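Local atomic coordinates of N-alpha-acetyltransferase 35, NatC auxiliary subunit (Saccharomyces cerevisiae, PDB entry 6YGA), a protein that serves as the auxiliary subunit of the NatC N-terminal acetyltransferase, which acetylates the N-terminal Met of the L-A virus Gag protein. Residues E464-F469 with Q607-D612; I554-F559 with K611-E616; G566-K571 with Y708-V713; F632-V637 with N688-V693. All coordinates share one frame; numbering follows the deposited sequence.

Contact 1. Residues E464-F469 with Q607-D612; sequences EAYSMF and QQTLKD
Tyr466, in the first turn of helix 465-506, and Leu610, on helix 603-613, face each other with their CA atoms 8.1 Å apart, the closest approach of the two backbones. The gap is filled mainly by the tyrosine. Its ring points at the other helix because CG lies anti to the backbone N (chi1 154°), and Leu610 answers from over one face: CD1 sits 4.1 Å from the ring centroid, only 9° off the normal, in a CH-pi contact. On the same face Leu610 CB lies over the phenol end, 3.6 Å from Tyr466 CZ. In this helical, TPR-like part of the chain, the short helix 603-613 thus rests on the start of a much longer one, and Val556 of helix 511-564 also packs against Tyr466. The hydroxyl reaches the second helix as well. Tyr466 OH lies 3.3 Å from Thr609 CB and is hydrogen-bonded to the carbonyl O of Phe606, while Thr609 turns its own OG1 back to the carbonyl of Val605.

Contact 2. Residues I554-F559 with K611-E616; sequences IEVFQF and KDFVIE
Phe613 packs on Val556 and Phe557 in a purely apolar, partly buried contact, where the last turn of helix 603-613 meets helix 511-564 near its C-terminal end. The backbones come closest at Phe557 and Phe613, whose CA atoms are 6.9 Å apart. Phe613 is used on two sides. Its CE1-CD1 edge is turned to the face of the Phe557 ring in a T-shaped pair, centroids 5.0 Å apart and planes at 84°. Within that pair the closest atoms are Phe613 CE1 and Phe557 CZ at 3.6 Å, and CE1 stands off centre, toward the rim of the Phe557 ring. One face of Phe613 takes Val556 CG1 almost over its centre, 3.8 Å from the centroid and 7° off the normal, a CH-pi contact. That branch is anti to the backbone N of Val556 (chi1 169°), which carries the methyl out to the ring. Among the packed helices of this TPR-like region, the same long helix also supports the Phe613 ring through Leu553 and Ala560. Phe557 in turn meets Phe632 of helix 619-653, so the aromatic contacts run on into the next helix. Directly after Phe613 the chain leaves helical geometry at Val614, and Ile615 N is hydrogen-bonded to Ser564 OG at the end of helix 511-564.

Contact 3. Residues G566-K571 with Y708-V713; sequences GLIDNK and YKVELV
Apolar contacts carry this meeting of Leu567 and Ile568 with Tyr708 and Val710, and no hydrogen bond joins the two segments. Ile568 CD1 reaches Val710 CB at 4.0 Å, the two side chains crossing at about a right angle. The isoleucine gets there with CG1 anti to its backbone N (chi1 -160°) and its chain extended to CD1, while Val710 CG2 packs back against Ile568 CB at 4.1 Å. Leu567 touches more loosely, CD2 lying 4.5 Å from Tyr708 CB. Helix 511-564 ends just before this point in a Schellman motif, with Gly566 at positive phi, and the chain after it runs past strand 708-713. That strand pairs with 724-729 in a two-stranded antiparallel sheet, an uncommon element in a largely helical chain, and Leu562 of helix 511-564 packs on both Ile568 and Val710. None of the polar interactions bridges the two segments. Lys571 NZ forms a salt bridge with Asp569 OD2 at 2.6 Å, approaching on the syn side and 21° out of the carboxylate plane. On the strand, Lys709 NZ pairs with Glu711 OE2 at 3.6 Å, and Glu711 has a second partner in Arg728 of the neighbouring strand.

Contact 4. Residues F632-V637 with N688-V693; sequences FIETEV and NSKVIV. With EDO (1,2-ethanediol), chain Y.
Ile633 and Ser689 mark the closest backbone approach of helices 619-653 and 668-701, with CA atoms 7.5 Å apart. This is helix-to-helix packing within the TPR-like region. At its buried centre both methyl groups of Ile633 lie on the serine: CD1 is 3.6 Å from Ser689 OG and CG2 3.8 Å from Ser689 CB. Helix 511-564 lies alongside, and its Gln558 packs on Ser689. Farther out, Glu634 and Lys690 cover the contact with extended side chains. Each has CG anti to its carbonyl carbon (chi1 -54° and -63°), and the aliphatic part of the lysine passes the carboxylate, Lys690 CE lying 3.4 Å from Glu634 CD. The opposite charges probably attract, but at 4.2 Å between Glu634 OE1 and Lys690 NZ they form no salt bridge; the ammonium makes a weak hydrogen bond to Ser686. Elsewhere on helix 619-653, Glu636 OE2 is hydrogen-bonded to Ser550 and accepts a hydrogen bond from O2 of a 1,2-ethanediol molecule at 3.0 Å.

Overall arrangement
Following the chain from the N terminus, the first residues met are 464-469, at the start of helix 465-506; contact 1 closes a loop from there to helix 603-613. Contact 2 opens within that loop, on helix 511-564, and ends on the same helix 603-613, sharing Lys611 and Asp612. Contact 3 starts just after helix 511-564 and reaches strand 708-713, so it crosses both earlier loops. Contact 4 opens and closes inside the span of contact 3, joining helices 619-653 and 668-701. Contact 2 touches all three others: Glu555 meets Phe469, Phe559 packs on Ile568, and Gln558 lies against Ile692. Helix 511-564 thus links the small sheet with the surrounding helices.

Contact 1. Residues E464-F469 with Q607-D612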
loop_
_atom_site.group_PDB
_atom_site.type_symbol
_atom_site.label_atom_id
_atom_site.label_comp_id
_atom_site.label_asym_id
_atom_site.label_seq_id
_atom_site.Cartn_x
_atom_site.Cartn_y
_atom_site.Cartn_z
ATOM N N GLU B 464 9.158 17.854 -13.953
ATOM C CA GLU B 464 9.811 16.593 -14.278
ATOM C C GLU B 464 9.147 15.862 -15.437
ATOM O O GLU B 464 9.632 14.796 -15.830
ATOM C CB GLU B 464 9.824 15.675 -13.052
ATOM C CG GLU B 464 10.625 16.194 -11.871
ATOM C CD GLU B 464 10.578 15.255 -10.676
ATOM O OE1 GLU B 464 9.482 15.065 -10.103
ATOM O OE2 GLU B 464 11.636 14.699 -10.313
ATOM N N ALA B 465 8.057 16.401 -15.989
ATOM C CA ALA B 465 7.282 15.654 -16.977
ATOM C C ALA B 465 8.095 15.378 -18.235
ATOM O O ALA B 465 8.000 14.289 -18.813
ATOM C CB ALA B 465 5.998 16.408 -17.324
ATOM N N TYR B 466 8.894 16.350 -18.677
ATOM C CA TYR B 466 9.713 16.133 -19.864
ATOM C C TYR B 466 10.735 15.025 -19.640
ATOM O O TYR B 466 10.927 14.169 -20.510
ATOM C CB TYR B 466 10.420 17.424 -20.271
ATOM C CG TYR B 466 11.691 17.160 -21.041
ATOM C CD1 TYR B 466 11.649 16.772 -22.372
ATOM C CD2 TYR B 466 12.932 17.278 -20.430
ATOM C CE1 TYR B 466 12.808 16.517 -23.078
ATOM C CE2 TYR B 466 14.097 17.025 -21.123
ATOM C CZ TYR B 466 14.030 16.647 -22.447
ATOM O OH TYR B 466 15.192 16.397 -23.137
ATOM N N SER B 467 11.410 15.030 -18.488
ATOM C CA SER B 467 12.476 14.060 -18.255
ATOM C C SER B 467 11.952 12.633 -18.344
ATOM O O SER B 467 12.547 11.782 -19.017
ATOM C CB SER B 467 13.130 14.308 -16.897
ATOM O OG SER B 467 13.911 15.486 -16.919
HETATM N N MSE B 468 10.830 12.355 -17.686
HETATM C CA MSE B 468 10.272 11.006 -17.652
HETATM C C MSE B 468 9.657 10.595 -18.990
HETATM O O MSE B 468 9.899 9.492 -19.479
HETATM C CB MSE B 468 9.227 10.893 -16.547
HETATM C CG MSE B 468 9.784 11.109 -15.146
HETATM SE SE MSE B 468 11.350 9.998 -14.780
HETATM C CE MSE B 468 10.592 8.245 -15.169
ATOM N N PHE B 469 8.862 11.485 -19.585
ATOM C CA PHE B 469 8.225 11.150 -20.852
ATOM C C PHE B 469 9.255 10.960 -21.958
ATOM O O PHE B 469 9.106 10.069 -22.800
ATOM C CB PHE B 469 7.202 12.219 -21.231
ATOM C CG PHE B 469 5.857 12.016 -20.595
ATOM C CD1 PHE B 469 5.257 10.766 -20.590
ATOM C CD2 PHE B 469 5.203 13.070 -19.983
ATOM C CE1 PHE B 469 4.019 10.577 -20.000
ATOM C CE2 PHE B 469 3.967 12.890 -19.397
ATOM C CZ PHE B 469 3.375 11.642 -19.401
ATOM N N GLN B 607 19.512 17.678 -21.231
ATOM C CA GLN B 607 19.432 19.120 -21.438
ATOM C C GLN B 607 19.469 19.468 -22.920
ATOM O O GLN B 607 18.682 20.295 -23.395
ATOM C CB GLN B 607 20.571 19.821 -20.695
ATOM C CG GLN B 607 20.700 19.414 -19.238
ATOM C CD GLN B 607 19.414 19.607 -18.464
ATOM O OE1 GLN B 607 18.777 20.659 -18.545
ATOM N NE2 GLN B 607 19.020 18.588 -17.708
ATOM N N GLN B 608 20.378 18.840 -23.670
ATOM C CA GLN B 608 20.520 19.166 -25.084
ATOM C C GLN B 608 19.278 18.769 -25.871
ATOM O O GLN B 608 18.832 19.509 -26.754
ATOM C CB GLN B 608 21.764 18.487 -25.656
ATOM C CG GLN B 608 22.001 18.774 -27.128
ATOM C CD GLN B 608 22.217 20.248 -27.409
ATOM O OE1 GLN B 608 22.757 20.980 -26.579
ATOM N NE2 GLN B 608 21.794 20.692 -28.585
ATOM N N THR B 609 18.702 17.605 -25.558
ATOM C CA THR B 609 17.502 17.157 -26.259
ATOM C C THR B 609 16.364 18.157 -26.103
ATOM O O THR B 609 15.654 18.456 -27.069
ATOM C CB THR B 609 17.083 15.780 -25.743
ATOM O OG1 THR B 609 18.129 14.835 -25.997
ATOM C CG2 THR B 609 15.815 15.318 -26.433
ATOM N N LEU B 610 16.188 18.700 -24.895
ATOM C CA LEU B 610 15.136 19.686 -24.672
ATOM C C LEU B 610 15.390 20.961 -25.470
ATOM O O LEU B 610 14.447 21.585 -25.971
ATOM C CB LEU B 610 15.017 19.994 -23.178
ATOM C CG LEU B 610 13.979 21.043 -22.770
ATOM C CD1 LEU B 610 12.601 20.650 -23.276
ATOM C CD2 LEU B 610 13.962 21.238 -21.262
ATOM N N LYS B 611 16.659 21.360 -25.608
ATOM C CA LYS B 611 16.975 22.578 -26.348
ATOM C C LYS B 611 16.578 22.463 -27.815
ATOM O O LYS B 611 16.187 23.460 -28.433
ATOM C CB LYS B 611 18.464 22.900 -26.227
ATOM C CG LYS B 611 18.824 24.311 -26.672
ATOM C CD LYS B 611 20.291 24.634 -26.430
ATOM C CE LYS B 611 21.172 24.085 -27.537
ATOM N NZ LYS B 611 20.942 24.796 -28.827
ATOM N N ASP B 612 16.657 21.259 -28.387
ATOM C CA ASP B 612 16.258 21.072 -29.778
ATOM C C ASP B 612 14.745 21.121 -29.942
ATOM O O ASP B 612 14.253 21.503 -31.009
ATOM C CB ASP B 612 16.803 19.747 -30.307
ATOM C CG ASP B 612 18.309 19.639 -30.165
ATOM O OD1 ASP B 612 18.995 20.671 -30.322
ATOM O OD2 ASP B 612 18.806 18.526 -29.899
#

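Contact 2. Residues I554-F559 with K611-E616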
loop_
_atom_site.group_PDB
_atom_site.type_symbol
_atom_site.label_atom_id
_atom_site.label_comp_id
_atom_site.label_asym_id
_atom_site.label_seq_id
_atom_site.Cartn_x
_atom_site.Cartn_y
_atom_site.Cartn_z
ATOM N N ILE B 554 4.255 13.009 -27.900
ATOM C CA ILE B 554 3.221 14.036 -27.828
ATOM C C ILE B 554 3.346 14.824 -26.532
ATOM O O ILE B 554 3.225 16.054 -26.522
ATOM C CB ILE B 554 1.832 13.393 -27.979
ATOM C CG1 ILE B 554 1.615 12.975 -29.435
ATOM C CG2 ILE B 554 0.737 14.338 -27.498
ATOM C CD1 ILE B 554 0.422 12.086 -29.642
ATOM N N GLU B 555 3.617 14.132 -25.423
ATOM C CA GLU B 555 3.815 14.819 -24.151
ATOM C C GLU B 555 5.068 15.690 -24.177
ATOM O O GLU B 555 5.058 16.815 -23.663
ATOM C CB GLU B 555 3.891 13.794 -23.020
ATOM C CG GLU B 555 2.611 12.992 -22.812
ATOM C CD GLU B 555 1.612 13.692 -21.903
ATOM O OE1 GLU B 555 1.618 14.940 -21.836
ATOM O OE2 GLU B 555 0.824 12.987 -21.243
ATOM N N VAL B 556 6.152 15.190 -24.777
ATOM C CA VAL B 556 7.394 15.959 -24.854
ATOM C C VAL B 556 7.186 17.233 -25.668
ATOM O O VAL B 556 7.619 18.321 -25.271
ATOM C CB VAL B 556 8.528 15.089 -25.431
ATOM C CG1 VAL B 556 9.744 15.938 -25.778
ATOM C CG2 VAL B 556 8.913 13.996 -24.440
ATOM N N PHE B 557 6.511 17.121 -26.816
ATOM C CA PHE B 557 6.208 18.312 -27.608
ATOM C C PHE B 557 5.353 19.301 -26.821
ATOM O O PHE B 557 5.597 20.512 -26.862
ATOM C CB PHE B 557 5.504 17.921 -28.908
ATOM C CG PHE B 557 6.441 17.647 -30.047
ATOM C CD1 PHE B 557 7.123 18.682 -30.664
ATOM C CD2 PHE B 557 6.630 16.356 -30.510
ATOM C CE1 PHE B 557 7.983 18.435 -31.719
ATOM C CE2 PHE B 557 7.488 16.101 -31.563
ATOM C CZ PHE B 557 8.165 17.143 -32.168
ATOM N N GLN B 558 4.346 18.801 -26.103
ATOM C CA GLN B 558 3.495 19.674 -25.301
ATOM C C GLN B 558 4.313 20.433 -24.264
ATOM O O GLN B 558 4.132 21.641 -24.075
ATOM C CB GLN B 558 2.400 18.849 -24.625
ATOM C CG GLN B 558 1.391 19.673 -23.853
ATOM C CD GLN B 558 0.542 20.537 -24.760
ATOM O OE1 GLN B 558 -0.521 20.117 -25.217
ATOM N NE2 GLN B 558 1.008 21.753 -25.028
ATOM N N PHE B 559 5.221 19.732 -23.580
ATOM C CA PHE B 559 6.086 20.381 -22.601
ATOM C C PHE B 559 6.945 21.454 -23.260
ATOM O O PHE B 559 7.088 22.561 -22.731
ATOM C CB PHE B 559 6.963 19.333 -21.910
ATOM C CG PHE B 559 7.802 19.873 -20.779
ATOM C CD1 PHE B 559 9.023 20.481 -21.029
ATOM C CD2 PHE B 559 7.378 19.750 -19.463
ATOM C CE1 PHE B 559 9.799 20.966 -19.993
ATOM C CE2 PHE B 559 8.152 20.230 -18.422
ATOM C CZ PHE B 559 9.364 20.841 -18.687
ATOM N N LYS B 611 16.659 21.360 -25.608
ATOM C CA LYS B 611 16.975 22.578 -26.348
ATOM C C LYS B 611 16.578 22.463 -27.815
ATOM O O LYS B 611 16.187 23.460 -28.433
ATOM C CB LYS B 611 18.464 22.900 -26.227
ATOM C CG LYS B 611 18.824 24.311 -26.672
ATOM C CD LYS B 611 20.291 24.634 -26.430
ATOM C CE LYS B 611 21.172 24.085 -27.537
ATOM N NZ LYS B 611 20.942 24.796 -28.827
ATOM N N ASP B 612 16.657 21.259 -28.387
ATOM C CA ASP B 612 16.258 21.072 -29.778
ATOM C C ASP B 612 14.745 21.121 -29.942
ATOM O O ASP B 612 14.253 21.503 -31.009
ATOM C CB ASP B 612 16.803 19.747 -30.307
ATOM C CG ASP B 612 18.309 19.639 -30.165
ATOM O OD1 ASP B 612 18.995 20.671 -30.322
ATOM O OD2 ASP B 612 18.806 18.526 -29.899
ATOM N N PHE B 613 13.998 20.728 -28.908
ATOM C CA PHE B 613 12.541 20.799 -28.962
ATOM C C PHE B 613 12.032 22.219 -28.736
ATOM O O PHE B 613 11.057 22.639 -29.369
ATOM C CB PHE B 613 11.926 19.861 -27.922
ATOM C CG PHE B 613 11.817 18.433 -28.369
ATOM C CD1 PHE B 613 10.778 18.031 -29.191
ATOM C CD2 PHE B 613 12.734 17.487 -27.943
ATOM C CE1 PHE B 613 10.666 16.716 -29.595
ATOM C CE2 PHE B 613 12.628 16.170 -28.339
ATOM C CZ PHE B 613 11.594 15.782 -29.167
ATOM N N VAL B 614 12.674 22.967 -27.837
ATOM C CA VAL B 614 12.179 24.284 -27.450
ATOM C C VAL B 614 12.383 25.278 -28.586
ATOM O O VAL B 614 13.433 25.300 -29.242
ATOM C CB VAL B 614 12.876 24.755 -26.161
ATOM C CG1 VAL B 614 12.590 26.223 -25.895
ATOM C CG2 VAL B 614 12.427 23.911 -24.980
ATOM N N ILE B 615 11.371 26.106 -28.828
ATOM C CA ILE B 615 11.424 27.130 -29.865
ATOM C C ILE B 615 11.984 28.401 -29.238
ATOM O O ILE B 615 11.304 29.066 -28.452
ATOM C CB ILE B 615 10.040 27.378 -30.476
ATOM C CG1 ILE B 615 9.367 26.051 -30.821
ATOM C CG2 ILE B 615 10.153 28.245 -31.718
ATOM C CD1 ILE B 615 7.905 26.189 -31.159
ATOM N N GLU B 616 13.226 28.741 -29.578
ATOM C CA GLU B 616 13.845 29.954 -29.063
ATOM C C GLU B 616 13.679 31.143 -29.998
ATOM O O GLU B 616 14.072 32.258 -29.636
ATOM C CB GLU B 616 15.338 29.718 -28.791
ATOM C CG GLU B 616 15.840 30.366 -27.505
ATOM C CD GLU B 616 15.255 29.726 -26.257
ATOM O OE1 GLU B 616 15.568 28.547 -25.985
ATOM O OE2 GLU B 616 14.473 30.398 -25.551
#

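Contact 3. Residues G566-K571 with Y708-V713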
loop_
_atom_site.group_PDB
_atom_site.type_symbol
_atom_site.label_atom_id
_atom_site.label_comp_id
_atom_site.label_asym_id
_atom_site.label_seq_id
_atom_site.Cartn_x
_atom_site.Cartn_y
_atom_site.Cartn_z
ATOM N N GLY B 566 7.627 30.223 -21.904
ATOM C CA GLY B 566 8.133 30.571 -20.593
ATOM C C GLY B 566 7.280 30.141 -19.422
ATOM O O GLY B 566 7.451 30.683 -18.325
ATOM N N LEU B 567 6.379 29.176 -19.602
ATOM C CA LEU B 567 5.458 28.813 -18.531
ATOM C C LEU B 567 5.975 27.696 -17.639
ATOM O O LEU B 567 5.492 27.552 -16.510
ATOM C CB LEU B 567 4.106 28.400 -19.110
ATOM C CG LEU B 567 3.382 29.514 -19.858
ATOM C CD1 LEU B 567 2.007 29.047 -20.241
ATOM C CD2 LEU B 567 3.303 30.763 -19.003
ATOM N N ILE B 568 6.934 26.902 -18.110
ATOM C CA ILE B 568 7.472 25.799 -17.328
ATOM C C ILE B 568 8.932 25.604 -17.704
ATOM O O ILE B 568 9.373 25.971 -18.796
ATOM C CB ILE B 568 6.664 24.496 -17.537
ATOM C CG1 ILE B 568 6.908 23.524 -16.386
ATOM C CG2 ILE B 568 7.010 23.848 -18.875
ATOM C CD1 ILE B 568 6.054 22.284 -16.457
ATOM N N ASP B 569 9.689 25.030 -16.775
ATOM C CA ASP B 569 11.091 24.705 -16.970
ATOM C C ASP B 569 11.315 23.264 -16.531
ATOM O O ASP B 569 10.508 22.691 -15.795
ATOM C CB ASP B 569 11.998 25.660 -16.179
ATOM C CG ASP B 569 13.435 25.657 -16.672
ATOM O OD1 ASP B 569 13.710 25.064 -17.737
ATOM O OD2 ASP B 569 14.294 26.254 -15.992
ATOM N N ASN B 570 12.419 22.674 -16.990
ATOM C CA ASN B 570 12.744 21.297 -16.634
ATOM C C ASN B 570 13.457 21.180 -15.286
ATOM O O ASN B 570 14.081 20.147 -15.014
ATOM C CB ASN B 570 13.583 20.642 -17.736
ATOM C CG ASN B 570 14.965 21.252 -17.867
ATOM O OD1 ASN B 570 15.148 22.457 -17.694
ATOM N ND2 ASN B 570 15.948 20.418 -18.188
ATOM N N LYS B 571 13.378 22.210 -14.445
ATOM C CA LYS B 571 13.909 22.173 -13.091
ATOM C C LYS B 571 12.929 22.901 -12.179
ATOM O O LYS B 571 11.927 23.458 -12.636
ATOM C CB LYS B 571 15.310 22.796 -13.018
ATOM C CG LYS B 571 15.377 24.229 -13.529
ATOM C CD LYS B 571 16.738 24.858 -13.269
ATOM C CE LYS B 571 16.892 26.170 -14.027
ATOM N NZ LYS B 571 16.817 25.983 -15.508
ATOM N N TYR B 708 0.212 31.843 -14.990
ATOM C CA TYR B 708 -0.244 30.466 -15.103
ATOM C C TYR B 708 0.724 29.506 -14.425
ATOM O O TYR B 708 1.925 29.771 -14.322
ATOM C CB TYR B 708 -0.399 30.049 -16.569
ATOM C CG TYR B 708 -1.447 30.819 -17.336
ATOM C CD1 TYR B 708 -2.793 30.498 -17.224
ATOM C CD2 TYR B 708 -1.087 31.861 -18.183
ATOM C CE1 TYR B 708 -3.752 31.197 -17.925
ATOM C CE2 TYR B 708 -2.039 32.566 -18.888
ATOM C CZ TYR B 708 -3.368 32.229 -18.757
ATOM O OH TYR B 708 -4.315 32.933 -19.460
ATOM N N LYS B 709 0.183 28.379 -13.975
ATOM C CA LYS B 709 0.965 27.242 -13.517
ATOM C C LYS B 709 0.512 26.008 -14.284
ATOM O O LYS B 709 -0.623 25.942 -14.766
ATOM C CB LYS B 709 0.811 27.018 -12.006
ATOM C CG LYS B 709 -0.607 26.688 -11.569
ATOM C CD LYS B 709 -0.716 26.598 -10.054
ATOM C CE LYS B 709 -2.145 26.321 -9.619
ATOM N NZ LYS B 709 -2.279 26.294 -8.137
ATOM N N VAL B 710 1.409 25.038 -14.414
ATOM C CA VAL B 710 1.113 23.796 -15.117
ATOM C C VAL B 710 0.832 22.715 -14.085
ATOM O O VAL B 710 1.570 22.578 -13.101
ATOM C CB VAL B 710 2.267 23.388 -16.048
ATOM C CG1 VAL B 710 1.878 22.170 -16.869
ATOM C CG2 VAL B 710 2.651 24.549 -16.955
ATOM N N GLU B 711 -0.239 21.958 -14.298
ATOM C CA GLU B 711 -0.596 20.850 -13.427
ATOM C C GLU B 711 -0.809 19.602 -14.267
ATOM O O GLU B 711 -1.318 19.677 -15.389
ATOM C CB GLU B 711 -1.862 21.151 -12.613
ATOM C CG GLU B 711 -1.738 22.305 -11.632
ATOM C CD GLU B 711 -2.984 22.467 -10.780
ATOM O OE1 GLU B 711 -4.016 21.856 -11.120
ATOM O OE2 GLU B 711 -2.935 23.195 -9.767
ATOM N N LEU B 712 -0.413 18.456 -13.719
ATOM C CA LEU B 712 -0.627 17.166 -14.372
ATOM C C LEU B 712 -2.013 16.676 -13.979
ATOM O O LEU B 712 -2.217 16.180 -12.869
ATOM C CB LEU B 712 0.457 16.173 -13.971
ATOM C CG LEU B 712 1.872 16.523 -14.426
ATOM C CD1 LEU B 712 2.886 15.628 -13.735
ATOM C CD2 LEU B 712 1.986 16.390 -15.934
ATOM N N VAL B 713 -2.970 16.813 -14.892
ATOM C CA VAL B 713 -4.374 16.528 -14.615
ATOM C C VAL B 713 -4.719 15.133 -15.118
ATOM O O VAL B 713 -4.385 14.772 -16.252
ATOM C CB VAL B 713 -5.290 17.585 -15.254
ATOM C CG1 VAL B 713 -6.747 17.177 -15.133
ATOM C CG2 VAL B 713 -5.061 18.940 -14.599
#

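Contact 4. Residues F632-V637 with N688-V693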
loop_
_atom_site.group_PDB
_atom_site.type_symbol
_atom_site.label_atom_id
_atom_site.label_comp_id
_atom_site.label_asym_id
_atom_site.label_seq_id
_atom_site.Cartn_x
_atom_site.Cartn_y
_atom_site.Cartn_z
ATOM N N PHE B 632 1.917 18.401 -35.462
ATOM C CA PHE B 632 2.358 17.046 -35.145
ATOM C C PHE B 632 1.493 16.425 -34.056
ATOM O O PHE B 632 1.122 15.249 -34.149
ATOM C CB PHE B 632 3.828 17.044 -34.722
ATOM C CG PHE B 632 4.293 15.720 -34.187
ATOM C CD1 PHE B 632 4.760 14.739 -35.044
ATOM C CD2 PHE B 632 4.248 15.451 -32.829
ATOM C CE1 PHE B 632 5.178 13.519 -34.557
ATOM C CE2 PHE B 632 4.663 14.231 -32.338
ATOM C CZ PHE B 632 5.131 13.265 -33.205
ATOM N N ILE B 633 1.171 17.196 -33.012
ATOM C CA ILE B 633 0.359 16.676 -31.914
ATOM C C ILE B 633 -1.006 16.227 -32.423
ATOM O O ILE B 633 -1.466 15.119 -32.124
ATOM C CB ILE B 633 0.230 17.731 -30.800
ATOM C CG1 ILE B 633 1.549 17.860 -30.035
ATOM C CG2 ILE B 633 -0.917 17.390 -29.854
ATOM C CD1 ILE B 633 1.491 18.827 -28.873
ATOM N N GLU B 634 -1.667 17.075 -33.214
ATOM C CA GLU B 634 -2.980 16.723 -33.745
ATOM C C GLU B 634 -2.890 15.551 -34.714
ATOM O O GLU B 634 -3.739 14.651 -34.687
ATOM C CB GLU B 634 -3.614 17.935 -34.429
ATOM C CG GLU B 634 -3.682 19.178 -33.558
ATOM C CD GLU B 634 -4.360 20.342 -34.253
ATOM O OE1 GLU B 634 -5.128 20.098 -35.207
ATOM O OE2 GLU B 634 -4.126 21.499 -33.847
ATOM N N THR B 635 -1.872 15.542 -35.578
ATOM C CA THR B 635 -1.741 14.465 -36.554
ATOM C C THR B 635 -1.418 13.143 -35.872
ATOM O O THR B 635 -2.002 12.104 -36.200
ATOM C CB THR B 635 -0.665 14.817 -37.583
ATOM O OG1 THR B 635 -1.063 15.990 -38.302
ATOM C CG2 THR B 635 -0.471 13.677 -38.568
ATOM N N GLU B 636 -0.495 13.167 -34.906
ATOM C CA GLU B 636 -0.091 11.938 -34.233
ATOM C C GLU B 636 -1.193 11.401 -33.326
ATOM O O GLU B 636 -1.323 10.182 -33.173
ATOM C CB GLU B 636 1.193 12.174 -33.436
ATOM C CG GLU B 636 1.915 10.901 -33.029
ATOM C CD GLU B 636 2.473 10.138 -34.219
ATOM O OE1 GLU B 636 2.553 10.713 -35.325
ATOM O OE2 GLU B 636 2.835 8.957 -34.044
ATOM N N VAL B 637 -1.997 12.285 -32.728
ATOM C CA VAL B 637 -3.121 11.820 -31.921
ATOM C C VAL B 637 -4.086 11.005 -32.774
ATOM O O VAL B 637 -4.525 9.922 -32.372
ATOM C CB VAL B 637 -3.820 13.007 -31.229
ATOM C CG1 VAL B 637 -5.235 12.634 -30.829
ATOM C CG2 VAL B 637 -3.031 13.435 -29.999
ATOM N N ASN B 688 -6.353 19.684 -25.627
ATOM C CA ASN B 688 -5.652 20.550 -24.685
ATOM C C ASN B 688 -4.557 21.352 -25.374
ATOM O O ASN B 688 -4.302 22.504 -25.005
ATOM C CB ASN B 688 -5.075 19.718 -23.540
ATOM C CG ASN B 688 -4.229 20.539 -22.595
ATOM O OD1 ASN B 688 -4.747 21.342 -21.815
ATOM N ND2 ASN B 688 -2.917 20.334 -22.651
ATOM N N SER B 689 -3.899 20.760 -26.376
ATOM C CA SER B 689 -2.875 21.484 -27.121
ATOM C C SER B 689 -3.462 22.701 -27.831
ATOM O O SER B 689 -2.830 23.762 -27.890
ATOM C CB SER B 689 -2.201 20.544 -28.118
ATOM O OG SER B 689 -1.170 21.209 -28.825
ATOM N N LYS B 690 -4.679 22.572 -28.368
ATOM C CA LYS B 690 -5.320 23.715 -29.011
ATOM C C LYS B 690 -5.687 24.787 -27.993
ATOM O O LYS B 690 -5.526 25.983 -28.261
ATOM C CB LYS B 690 -6.559 23.262 -29.784
ATOM C CG LYS B 690 -6.258 22.313 -30.932
ATOM C CD LYS B 690 -7.462 21.443 -31.263
ATOM C CE LYS B 690 -7.086 20.339 -32.243
ATOM N NZ LYS B 690 -8.100 19.249 -32.308
ATOM N N VAL B 691 -6.182 24.381 -26.820
ATOM C CA VAL B 691 -6.531 25.352 -25.786
ATOM C C VAL B 691 -5.298 26.133 -25.348
ATOM O O VAL B 691 -5.340 27.360 -25.203
ATOM C CB VAL B 691 -7.212 24.646 -24.596
ATOM C CG1 VAL B 691 -7.311 25.580 -23.399
ATOM C CG2 VAL B 691 -8.596 24.151 -24.999
ATOM N N ILE B 692 -4.174 25.436 -25.158
ATOM C CA ILE B 692 -2.944 26.090 -24.715
ATOM C C ILE B 692 -2.492 27.129 -25.735
ATOM O O ILE B 692 -2.162 28.267 -25.382
ATOM C CB ILE B 692 -1.848 25.039 -24.454
ATOM C CG1 ILE B 692 -2.211 24.180 -23.239
ATOM C CG2 ILE B 692 -0.491 25.699 -24.259
ATOM C CD1 ILE B 692 -1.160 23.150 -22.892
ATOM N N VAL B 693 -2.488 26.761 -27.016
ATOM C CA VAL B 693 -1.982 27.659 -28.051
ATOM C C VAL B 693 -2.870 28.892 -28.184
ATOM O O VAL B 693 -2.378 30.024 -28.270
ATOM C CB VAL B 693 -1.850 26.904 -29.385
ATOM C CG1 VAL B 693 -1.765 27.874 -30.547
ATOM C CG2 VAL B 693 -0.625 26.011 -29.347
HETATM C C1 EDO Y . 1.622 4.301 -33.849
HETATM O O1 EDO Y . 1.102 3.246 -33.033
HETATM C C2 EDO Y . 0.764 5.551 -33.704
HETATM O O2 EDO Y . 1.182 6.507 -34.685
#